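Long-range contacts in chitinase (Thermococcus kodakarensis KOD1, PDB 5DHD), which hydrolyses chitin, the domain here being a chitin-binding module that probably helps hold the enzyme on its insoluble substrate: residues D22-L27 / T72-F77; D32-V37 / V61-S66; G42-S47 / I78-E83. All blocks are in the same frame, centred on the assembly; numbering follows the deposited sequence. Where two conformers were deposited one is given.

Contact 1 of 3, residues D22-L27 / T72-F77; sequences DVTLNL and TATFGF. With PE3 (3,6,9,12,15,18,21,24,27,30,33,36,39-tridecaoxahentetracontane-1,41-diol), chain D; PE3 (3,6,9,12,15,18,21,24,27,30,33,36,39-tridecaoxahentetracontane-1,41-diol), chain G.
The carbonyl oxygen of Phe75 is gripped twice: Val23 N donates to Phe75 O at 2.8 Å, and a water adds a weak bond to that oxygen. The same water donates more firmly to the carboxylate, lying 2.8 Å from Asp22 OD1, so that the side chain of Asp22 is tied across the strand pair through solvent. Gly76, its antiparallel partner, leaves room for this, because a beta-carbon there would press on Asp22 OD1. An alanine in place of Asp22 would probably leave the water without its carboxylate acceptor and Phe75 O without this solvent link, and open a gap beside Gly76. Glu20 stands close to the carboxylate, and the repulsion may raise the proton affinity of one acid or both.

Further along, Leu25 N reaches Ala73 O at 2.6 Å, nearly straight at 173°. Thr24 and Thr74 form a non-hydrogen-bonded pair on the face that carries Asp22; their hydroxyls, Thr24 OG1 and Thr74 OG1, meet weakly at 3.3 Å, while the methyl Thr24 CG2 touches Thr72 CG2 at 3.8 Å. A polyethylene glycol chain lies over Asp22 and Thr24.

The other face is wholly apolar. Phe75 holds CG between its backbone N and carbonyl carbon (chi1 72°), which lays the ring beside Val23 and lets Val23 CB sit over one face, 4.0 Å from the ring centroid, in a CH-pi contact. Val23 CG1 closes on Phe75 CE1 at 3.5 Å, and Leu25 CD1 comes to the ring edge; Trp33 and Phe62, from the facing layer, also pack on this ring. The alternation of hydroxyls and carboxylate with aliphatic and aromatic groups thus gives one sheet of a beta-sandwich a polar outside and an oily inside.

Contact 2 of 3, residues D32-V37 / V61-S66; sequences DWVVKV and VFTPVS. With PE3 (3,6,9,12,15,18,21,24,27,30,33,36,39-tridecaoxahentetracontane-1,41-diol), chain E.
Trp33 lies against Pro64 and can be traced atom by atom. From CB, the first torsion sets CG between the backbone N and the carbonyl carbon (chi1 51°), turning the indole back toward strand 59-64. Trp33 CD1 lies 4.1 Å from Pro64 CG, and NE1 passes 3.5 Å from Pro64 CB, although its N-H is spent on the carbonyl of Asn68. Pro64 CD stands over the six-membered ring, 3.7 Å from its centroid and 15° off the normal, a CH-pi contact. At the far rim Trp33 CZ3 comes within 3.4 Å of Phe62 O, and CH2 meets Thr63 C.

Phe62 O also receives Val35 N at 2.9 Å; with Phe62 N returning to Val35 O, the two residues make an antiparallel hydrogen-bonded pair. Val37 CG2 meets the edge of the Phe62 ring, in its plane. On the opposite face of the sheet Val34 CG1 touches Val61 CG1, and the extended Lys36 sends NZ into a polyethylene glycol coil, where four ether oxygens accept from it. If the amine is charged, four acceptors exceed its three protons, so some bonds are probably shared, much as in a crown-ether complex, whereas the buried indole meets Pro64 through dispersion and CH-pi contact.

Contact 3 of 3, residues G42-S47 / I78-E83; sequences GSSVSS and IATGSE
Ile78 spreads its branches over two consecutive serines: its CD1 overlaps Ser47 CB at 4.0 Å, while Ile78 CG2 lies 3.7 Å from Ser46 OG. The backbone explains how one residue meets two. Ile78 O accepts Ser46 N at 2.8 Å and, weakly, Ser47 N as well, and Ile78 N returns a bond to Ser47 O. Ser46 and Ser47 together facing a single residue make a classic beta bulge, which shifts the register by one where edge strand 45-49 runs antiparallel to strand 72-79. Beyond the bulge Val45 and Ala79 form a non-hydrogen-bonded pair, and Thr80 N bonds to Ser44 O at 2.9 Å.

Thr80 then carries the polar end of the contact. With OG1 between its backbone N and carbonyl carbon (chi1 61°), the hydroxyl is brought to Ser44 N, which donates to Thr80 OG1 at 3.1 Å, and the methyl CG2 rests near Ser44 O. A water lies 2.8 Å from Thr80 OG1 and donates to Gly42 O. Ser43 OG, anti to its own backbone N, gives its proton to Thr80 O at 2.8 Å, meeting a lone pair in the carbonyl plane; the same hydroxyl is also hydrogen-bonded to Ser84 OG, its strongest polar partner, just beyond segment 78-83.

How the contacts relate
Contacts 1 and 2 are buried and belong to different sheets of the beta-sandwich, whereas contact 3 lies at the surface. Strand 72-79 serves both contact 1 and contact 3, pairing with strand 19-26 on one side and with the edge strand 45-49 on the other. The two core contacts meet across the interior: Phe77 stacks on Phe62, and Leu25 and Leu27 pack on the indole of Trp33. Chemistry follows place. Aromatic and aliphatic groups fill the inward faces of contacts 1 and 2; the outward face of contact 1 carries hydroxyls and a carboxylate beside bound glycol, that of contact 2 valines and one lysine hydrogen-bonded to it. Contact 3 relies on hydroxyls, water and an irregular backbone.

Contact 1 of 3, residues D22-L27 / T72-F77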
loop_
_atom_site.group_PDB
_atom_site.type_symbol
_atom_site.label_atom_id
_atom_site.label_comp_id
_atom_site.label_asym_id
_atom_site.label_seq_id
_atom_site.Cartn_x
_atom_site.Cartn_y
_atom_site.Cartn_z
ATOM N N ASP A 22 7.760 -1.400 1.869
ATOM C CA ASP A 22 8.123 -0.847 0.577
ATOM C C ASP A 22 7.290 -1.608 -0.429
ATOM O O ASP A 22 7.407 -2.824 -0.563
ATOM C CB ASP A 22 9.617 -1.029 0.324
ATOM C CG ASP A 22 10.448 -0.218 1.293
ATOM O OD1 ASP A 22 10.320 1.014 1.263
ATOM O OD2 ASP A 22 11.214 -0.799 2.071
ATOM N N VAL A 23 6.431 -0.876 -1.122
ATOM C CA VAL A 23 5.498 -1.470 -2.061
ATOM C C VAL A 23 5.769 -1.131 -3.514
ATOM O O VAL A 23 5.999 0.029 -3.853
ATOM C CB VAL A 23 4.067 -0.982 -1.710
ATOM C CG1 VAL A 23 3.042 -1.579 -2.689
ATOM C CG2 VAL A 23 3.724 -1.335 -0.272
ATOM N N THR A 24 5.748 -2.146 -4.371
ATOM C CA THR A 24 5.915 -1.916 -5.798
ATOM C C THR A 24 4.699 -2.479 -6.493
ATOM O O THR A 24 4.292 -3.621 -6.248
ATOM C CB THR A 24 7.156 -2.642 -6.358
ATOM O OG1 THR A 24 8.329 -2.042 -5.806
ATOM C CG2 THR A 24 7.225 -2.519 -7.881
ATOM N N LEU A 25 4.106 -1.648 -7.340
ATOM C CA LEU A 25 2.939 -2.040 -8.101
ATOM C C LEU A 25 3.337 -2.231 -9.556
ATOM O O LEU A 25 3.930 -1.351 -10.170
ATOM C CB LEU A 25 1.833 -0.980 -8.015
ATOM C CG LEU A 25 1.447 -0.506 -6.615
ATOM C CD1 LEU A 25 0.344 0.560 -6.732
ATOM C CD2 LEU A 25 0.957 -1.689 -5.743
ATOM N N ASN A 26 3.011 -3.399 -10.084
ATOM C CA ASN A 26 3.309 -3.740 -11.459
ATOM C C ASN A 26 1.949 -3.752 -12.157
ATOM O O ASN A 26 1.292 -4.775 -12.197
ATOM C CB ASN A 26 3.973 -5.119 -11.467
ATOM C CG ASN A 26 4.066 -5.711 -12.843
ATOM O OD1 ASN A 26 4.338 -5.010 -13.807
ATOM N ND2 ASN A 26 3.858 -7.022 -12.938
ATOM N N LEU A 27 1.538 -2.590 -12.673
ATOM C CA LEU A 27 0.235 -2.448 -13.310
ATOM C C LEU A 27 0.160 -2.592 -14.822
ATOM O O LEU A 27 -0.913 -2.870 -15.356
ATOM C CB LEU A 27 -0.349 -1.095 -12.893
ATOM C CG LEU A 27 -0.241 -0.802 -11.388
ATOM C CD1 LEU A 27 -0.805 0.601 -11.127
ATOM C CD2 LEU A 27 -0.998 -1.863 -10.554
ATOM N N THR A 72 4.851 1.032 -13.489
ATOM C CA THR A 72 5.440 0.447 -12.290
ATOM C C THR A 72 5.537 1.565 -11.262
ATOM O O THR A 72 6.278 2.532 -11.447
ATOM C CB THR A 72 6.847 -0.129 -12.555
ATOM O OG1 THR A 72 6.769 -1.117 -13.600
ATOM C CG2 THR A 72 7.383 -0.814 -11.305
ATOM N N ALA A 73 4.768 1.437 -10.187
ATOM C CA ALA A 73 4.751 2.447 -9.140
ATOM C C ALA A 73 5.375 1.916 -7.862
ATOM O O ALA A 73 5.125 0.784 -7.461
ATOM C CB ALA A 73 3.322 2.863 -8.868
ATOM N N THR A 74 6.197 2.738 -7.227
ATOM C CA THR A 74 6.833 2.350 -5.982
ATOM C C THR A 74 6.580 3.418 -4.932
ATOM O O THR A 74 6.731 4.609 -5.194
ATOM C CB THR A 74 8.365 2.154 -6.136
ATOM O OG1 THR A 74 8.621 1.040 -7.010
ATOM C CG2 THR A 74 9.010 1.842 -4.788
ATOM N N PHE A 75 6.153 2.983 -3.752
ATOM C CA PHE A 75 5.921 3.901 -2.645
ATOM C C PHE A 75 6.179 3.137 -1.365
ATOM O O PHE A 75 6.485 1.944 -1.400
ATOM C CB PHE A 75 4.487 4.496 -2.654
ATOM C CG PHE A 75 3.387 3.527 -2.283
ATOM C CD1 PHE A 75 2.879 2.630 -3.231
ATOM C CD2 PHE A 75 2.851 3.510 -0.988
ATOM C CE1 PHE A 75 1.863 1.747 -2.893
ATOM C CE2 PHE A 75 1.835 2.618 -0.660
ATOM C CZ PHE A 75 1.344 1.738 -1.623
ATOM N N GLY A 76 6.099 3.812 -0.229
ATOM C CA GLY A 76 6.339 3.097 1.007
ATOM C C GLY A 76 5.791 3.825 2.203
ATOM O O GLY A 76 5.389 4.990 2.118
ATOM N N PHE A 77 5.770 3.128 3.331
ATOM C CA PHE A 77 5.297 3.724 4.562
ATOM C C PHE A 77 5.885 2.981 5.745
ATOM O O PHE A 77 6.404 1.869 5.608
ATOM C CB PHE A 77 3.755 3.703 4.669
ATOM C CG PHE A 77 3.146 2.328 4.611
ATOM C CD1 PHE A 77 2.828 1.738 3.395
ATOM C CD2 PHE A 77 2.858 1.646 5.790
ATOM C CE1 PHE A 77 2.226 0.465 3.353
ATOM C CE2 PHE A 77 2.249 0.378 5.760
ATOM C CZ PHE A 77 1.937 -0.209 4.546
HETATM C C42 PE3 D . 12.488 -5.338 -3.233
HETATM C C41 PE3 D . 13.389 -6.472 -2.790
HETATM O O40 PE3 D . 14.510 -5.916 -2.112
HETATM C C39 PE3 D . 15.335 -7.001 -1.708
HETATM C C38 PE3 D . 16.569 -6.484 -0.961
HETATM O O37 PE3 D . 16.178 -5.784 0.207
HETATM C C36 PE3 D . 17.349 -5.302 0.888
HETATM C C35 PE3 D . 16.947 -4.517 2.171
HETATM O O34 PE3 D . 16.181 -3.340 1.814
HETATM C C33 PE3 D . 15.791 -2.630 3.009
HETATM C C32 PE3 D . 14.956 -1.386 2.635
HETATM O O31 PE3 D . 14.901 -1.172 1.213
HETATM C C30 PE3 D . 14.115 -0.016 0.980
HETATM C C29 PE3 D . 14.022 0.285 -0.513
HETATM O O28 PE3 D . 13.324 -0.774 -1.181
HETATM C C27 PE3 D . 13.244 -0.411 -2.562
HETATM C C26 PE3 D . 12.474 -1.474 -3.346
HETATM O O25 PE3 D . 11.197 -1.737 -2.754
HETATM C C24 PE3 D . 10.573 -2.691 -3.607
HETATM C C23 PE3 D . 9.195 -3.047 -3.097
HETATM O O22 PE3 D . 8.960 -4.426 -3.149
HETATM O O31 PE3 G . 0.278 -6.683 -14.436
HETATM C C30 PE3 G . 0.913 -7.912 -14.080
HETATM C C29 PE3 G . 0.009 -8.696 -13.127
HETATM O O HOH W 1 9.560 2.483 -0.955
HETATM O O HOH W 2 4.269 -2.629 -15.022
#

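Contact 2 of 3, residues D32-V37 / V61-S66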
loop_
_atom_site.group_PDB
_atom_site.type_symbol
_atom_site.label_atom_id
_atom_site.label_comp_id
_atom_site.label_asym_id
_atom_site.label_seq_id
_atom_site.Cartn_x
_atom_site.Cartn_y
_atom_site.Cartn_z
ATOM N N ASP A 32 -5.433 5.018 -11.559
ATOM C CA ASP A 32 -5.660 5.713 -10.306
ATOM C C ASP A 32 -5.844 4.576 -9.306
ATOM O O ASP A 32 -6.950 4.294 -8.845
ATOM C CB ASP A 32 -6.919 6.580 -10.392
ATOM C CG ASP A 32 -6.729 7.761 -11.335
ATOM O OD1 ASP A 32 -5.712 8.449 -11.191
ATOM O OD2 ASP A 32 -7.587 7.997 -12.202
ATOM N N TRP A 33 -4.741 3.903 -8.999
ATOM C CA TRP A 33 -4.785 2.782 -8.076
ATOM C C TRP A 33 -5.122 3.186 -6.653
ATOM O O TRP A 33 -4.965 4.344 -6.257
ATOM C CB TRP A 33 -3.451 2.023 -8.112
ATOM C CG TRP A 33 -2.201 2.869 -7.942
ATOM C CD1 TRP A 33 -1.376 3.312 -8.931
ATOM C CD2 TRP A 33 -1.606 3.274 -6.699
ATOM N NE1 TRP A 33 -0.284 3.961 -8.379
ATOM C CE2 TRP A 33 -0.410 3.950 -7.012
ATOM C CE3 TRP A 33 -1.968 3.120 -5.349
ATOM C CZ2 TRP A 33 0.437 4.484 -6.021
ATOM C CZ3 TRP A 33 -1.129 3.645 -4.360
ATOM C CH2 TRP A 33 0.057 4.319 -4.704
ATOM N N VAL A 34 -5.603 2.209 -5.891
ATOM C CA VAL A 34 -5.964 2.416 -4.502
ATOM C C VAL A 34 -5.434 1.242 -3.698
ATOM O O VAL A 34 -5.794 0.095 -3.955
ATOM C CB VAL A 34 -7.506 2.466 -4.329
ATOM C CG1 VAL A 34 -7.874 2.618 -2.857
ATOM C CG2 VAL A 34 -8.071 3.638 -5.124
ATOM N N VAL A 35 -4.557 1.525 -2.743
ATOM C CA VAL A 35 -4.017 0.471 -1.897
ATOM C C VAL A 35 -4.588 0.660 -0.496
ATOM O O VAL A 35 -4.385 1.700 0.132
ATOM C CB VAL A 35 -2.490 0.497 -1.865
ATOM C CG1 VAL A 35 -1.956 -0.427 -0.770
ATOM C CG2 VAL A 35 -1.959 0.036 -3.212
ATOM N N LYS A 36 -5.320 -0.342 -0.021
ATOM C CA LYS A 36 -5.934 -0.299 1.299
ATOM C C LYS A 36 -5.157 -1.176 2.258
ATOM O O LYS A 36 -4.955 -2.366 2.002
ATOM C CB LYS A 36 -7.391 -0.762 1.245
ATOM C CG LYS A 36 -8.290 0.117 0.407
ATOM C CD LYS A 36 -9.729 -0.255 0.700
ATOM C CE LYS A 36 -10.661 0.780 0.159
ATOM N NZ LYS A 36 -12.083 0.420 0.382
ATOM N N VAL A 37 -4.751 -0.586 3.374
ATOM C CA VAL A 37 -3.957 -1.281 4.375
ATOM C C VAL A 37 -4.687 -1.400 5.706
ATOM O O VAL A 37 -5.236 -0.420 6.213
ATOM C CB VAL A 37 -2.637 -0.522 4.598
ATOM C CG1 VAL A 37 -1.792 -1.226 5.650
ATOM C CG2 VAL A 37 -1.887 -0.375 3.270
ATOM N N VAL A 61 -5.568 4.314 3.453
ATOM C CA VAL A 61 -5.709 4.299 2.006
ATOM C C VAL A 61 -4.648 5.123 1.296
ATOM O O VAL A 61 -4.512 6.328 1.532
ATOM C CB VAL A 61 -7.127 4.802 1.603
ATOM C CG1 VAL A 61 -7.308 4.722 0.105
ATOM C CG2 VAL A 61 -8.211 3.962 2.308
ATOM N N PHE A 62 -3.898 4.462 0.421
ATOM C CA PHE A 62 -2.851 5.125 -0.337
ATOM C C PHE A 62 -3.266 5.255 -1.792
ATOM O O PHE A 62 -3.828 4.325 -2.379
ATOM C CB PHE A 62 -1.529 4.344 -0.260
ATOM C CG PHE A 62 -0.899 4.362 1.100
ATOM C CD1 PHE A 62 -0.216 5.478 1.557
ATOM C CD2 PHE A 62 -0.995 3.243 1.924
ATOM C CE1 PHE A 62 0.375 5.480 2.824
ATOM C CE2 PHE A 62 -0.402 3.241 3.200
ATOM C CZ PHE A 62 0.277 4.351 3.639
ATOM N N THR A 63 -2.991 6.422 -2.360
ATOM C CA THR A 63 -3.297 6.699 -3.754
ATOM C C THR A 63 -2.071 7.364 -4.375
ATOM O O THR A 63 -1.244 7.949 -3.670
ATOM C CB THR A 63 -4.565 7.586 -3.897
ATOM O OG1 THR A 63 -4.458 8.730 -3.039
ATOM C CG2 THR A 63 -5.810 6.788 -3.516
ATOM N N PRO A 64 -1.954 7.305 -5.705
ATOM C CA PRO A 64 -0.791 7.904 -6.361
ATOM C C PRO A 64 -0.682 9.411 -6.414
ATOM O O PRO A 64 -1.686 10.122 -6.476
ATOM C CB PRO A 64 -0.850 7.335 -7.787
ATOM C CG PRO A 64 -2.341 7.165 -8.021
ATOM C CD PRO A 64 -2.867 6.662 -6.678
ATOM N N VAL A 65 0.558 9.886 -6.360
ATOM C CA VAL A 65 0.810 11.306 -6.541
ATOM C C VAL A 65 0.835 11.425 -8.069
ATOM O O VAL A 65 0.782 10.412 -8.772
ATOM C CB VAL A 65 2.150 11.762 -5.886
ATOM C CG1 VAL A 65 1.988 11.720 -4.367
ATOM C CG2 VAL A 65 3.333 10.895 -6.340
ATOM N N SER A 66 0.912 12.644 -8.584
ATOM C CA SER A 66 0.870 12.876 -10.029
ATOM C C SER A 66 1.697 11.975 -10.929
ATOM O O SER A 66 1.228 11.525 -11.986
ATOM C CB SER A 66 1.259 14.331 -10.327
ATOM O OG SER A 66 2.640 14.552 -10.099
HETATM C C18 PE3 E . -12.685 -2.968 1.023
HETATM C C17 PE3 E . -13.410 -2.906 -0.314
HETATM O O16 PE3 E . -12.679 -1.998 -1.122
HETATM C C15 PE3 E . -13.236 -1.841 -2.411
HETATM C C14 PE3 E . -12.366 -0.836 -3.140
HETATM O O13 PE3 E . -12.631 0.420 -2.537
HETATM C C12 PE3 E . -11.803 1.383 -3.159
HETATM C C11 PE3 E . -12.096 2.741 -2.531
HETATM O O10 PE3 E . -11.996 2.714 -1.118
HETATM C C9 PE3 E . -12.274 4.052 -0.711
HETATM C C8 PE3 E . -12.222 4.249 0.798
HETATM O O7 PE3 E . -12.734 3.108 1.471
HETATM C C6 PE3 E . -12.602 3.394 2.857
HETATM C C5 PE3 E . -13.136 2.261 3.737
HETATM O O4 PE3 E . -12.772 0.999 3.196
#

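Contact 3 of 3, residues G42-S47 / I78-E83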
loop_
_atom_site.group_PDB
_atom_site.type_symbol
_atom_site.label_atom_id
_atom_site.label_comp_id
_atom_site.label_asym_id
_atom_site.label_seq_id
_atom_site.Cartn_x
_atom_site.Cartn_y
_atom_site.Cartn_z
ATOM N N GLY A 42 -4.116 -0.159 17.565
ATOM C CA GLY A 42 -3.065 0.510 18.305
ATOM C C GLY A 42 -1.908 0.979 17.441
ATOM O O GLY A 42 -1.062 1.746 17.896
ATOM N N SER A 43 -1.856 0.513 16.198
ATOM C CA SER A 43 -0.787 0.912 15.293
ATOM C C SER A 43 -1.262 2.024 14.365
ATOM O O SER A 43 -2.455 2.175 14.116
ATOM C CB SER A 43 -0.293 -0.283 14.449
ATOM O OG SER A 43 0.731 0.091 13.519
ATOM N N SER A 44 -0.314 2.806 13.865
ATOM C CA SER A 44 -0.637 3.882 12.945
ATOM C C SER A 44 0.540 4.098 12.008
ATOM O O SER A 44 1.663 3.679 12.294
ATOM C CB SER A 44 -0.944 5.204 13.677
ATOM O OG SER A 44 0.167 5.678 14.402
ATOM N N VAL A 45 0.275 4.730 10.873
ATOM C CA VAL A 45 1.328 5.020 9.916
ATOM C C VAL A 45 2.020 6.288 10.387
ATOM O O VAL A 45 1.375 7.326 10.573
ATOM C CB VAL A 45 0.743 5.207 8.496
ATOM C CG1 VAL A 45 1.789 5.793 7.558
ATOM C CG2 VAL A 45 0.276 3.875 7.981
ATOM N N SER A 46 3.327 6.204 10.599
ATOM C CA SER A 46 4.094 7.353 11.064
ATOM C C SER A 46 4.846 8.066 9.946
ATOM O O SER A 46 5.242 9.224 10.099
ATOM C CB SER A 46 5.059 6.934 12.173
ATOM O OG SER A 46 5.879 5.870 11.757
ATOM N N SER A 47 5.046 7.379 8.826
ATOM C CA SER A 47 5.749 7.976 7.699
ATOM C C SER A 47 5.302 7.352 6.379
ATOM O O SER A 47 4.923 6.184 6.334
ATOM C CB SER A 47 7.265 7.764 7.842
ATOM O OG SER A 47 7.994 8.405 6.808
ATOM N N ILE A 78 5.828 3.619 6.904
ATOM C CA ILE A 78 6.312 3.011 8.129
ATOM C C ILE A 78 5.144 3.007 9.097
ATOM O O ILE A 78 4.465 4.023 9.264
ATOM C CB ILE A 78 7.485 3.796 8.758
ATOM C CG1 ILE A 78 8.704 3.729 7.828
ATOM C CG2 ILE A 78 7.813 3.209 10.160
ATOM C CD1 ILE A 78 9.834 4.699 8.195
ATOM N N ALA A 79 4.886 1.852 9.703
ATOM C CA ALA A 79 3.809 1.716 10.674
ATOM C C ALA A 79 4.454 1.460 12.031
ATOM O O ALA A 79 5.514 0.839 12.117
ATOM C CB ALA A 79 2.863 0.569 10.304
ATOM N N THR A 80 3.824 1.941 13.094
ATOM C CA THR A 80 4.377 1.754 14.426
ATOM C C THR A 80 4.234 0.309 14.876
ATOM O O THR A 80 3.249 -0.359 14.563
ATOM C CB THR A 80 3.681 2.670 15.440
ATOM O OG1 THR A 80 2.288 2.356 15.503
ATOM C CG2 THR A 80 3.875 4.133 15.025
ATOM N N GLY A 81 5.234 -0.166 15.610
ATOM C CA GLY A 81 5.198 -1.532 16.094
ATOM C C GLY A 81 5.849 -2.522 15.147
ATOM O O GLY A 81 6.258 -2.175 14.034
ATOM N N SER A 82 5.932 -3.766 15.601
ATOM C CA SER A 82 6.540 -4.848 14.841
ATOM C C SER A 82 5.526 -5.569 13.955
ATOM O O SER A 82 4.588 -6.197 14.450
ATOM C CB SER A 82 7.175 -5.825 15.828
ATOM O OG SER A 82 7.729 -6.928 15.147
ATOM N N GLU A 83 5.727 -5.463 12.643
ATOM C CA GLU A 83 4.859 -6.091 11.650
ATOM C C GLU A 83 3.382 -5.933 11.992
ATOM O O GLU A 83 2.655 -6.914 12.155
ATOM C CB GLU A 83 5.222 -7.576 11.542
ATOM C CG GLU A 83 6.649 -7.776 11.047
ATOM C CD GLU A 83 7.046 -9.233 10.934
ATOM O OE1 GLU A 83 6.383 -9.981 10.183
ATOM O OE2 GLU A 83 8.025 -9.625 11.601
HETATM O O HOH W 3 0.590 3.997 17.093
HETATM O O HOH W 4 1.736 -0.030 17.930
#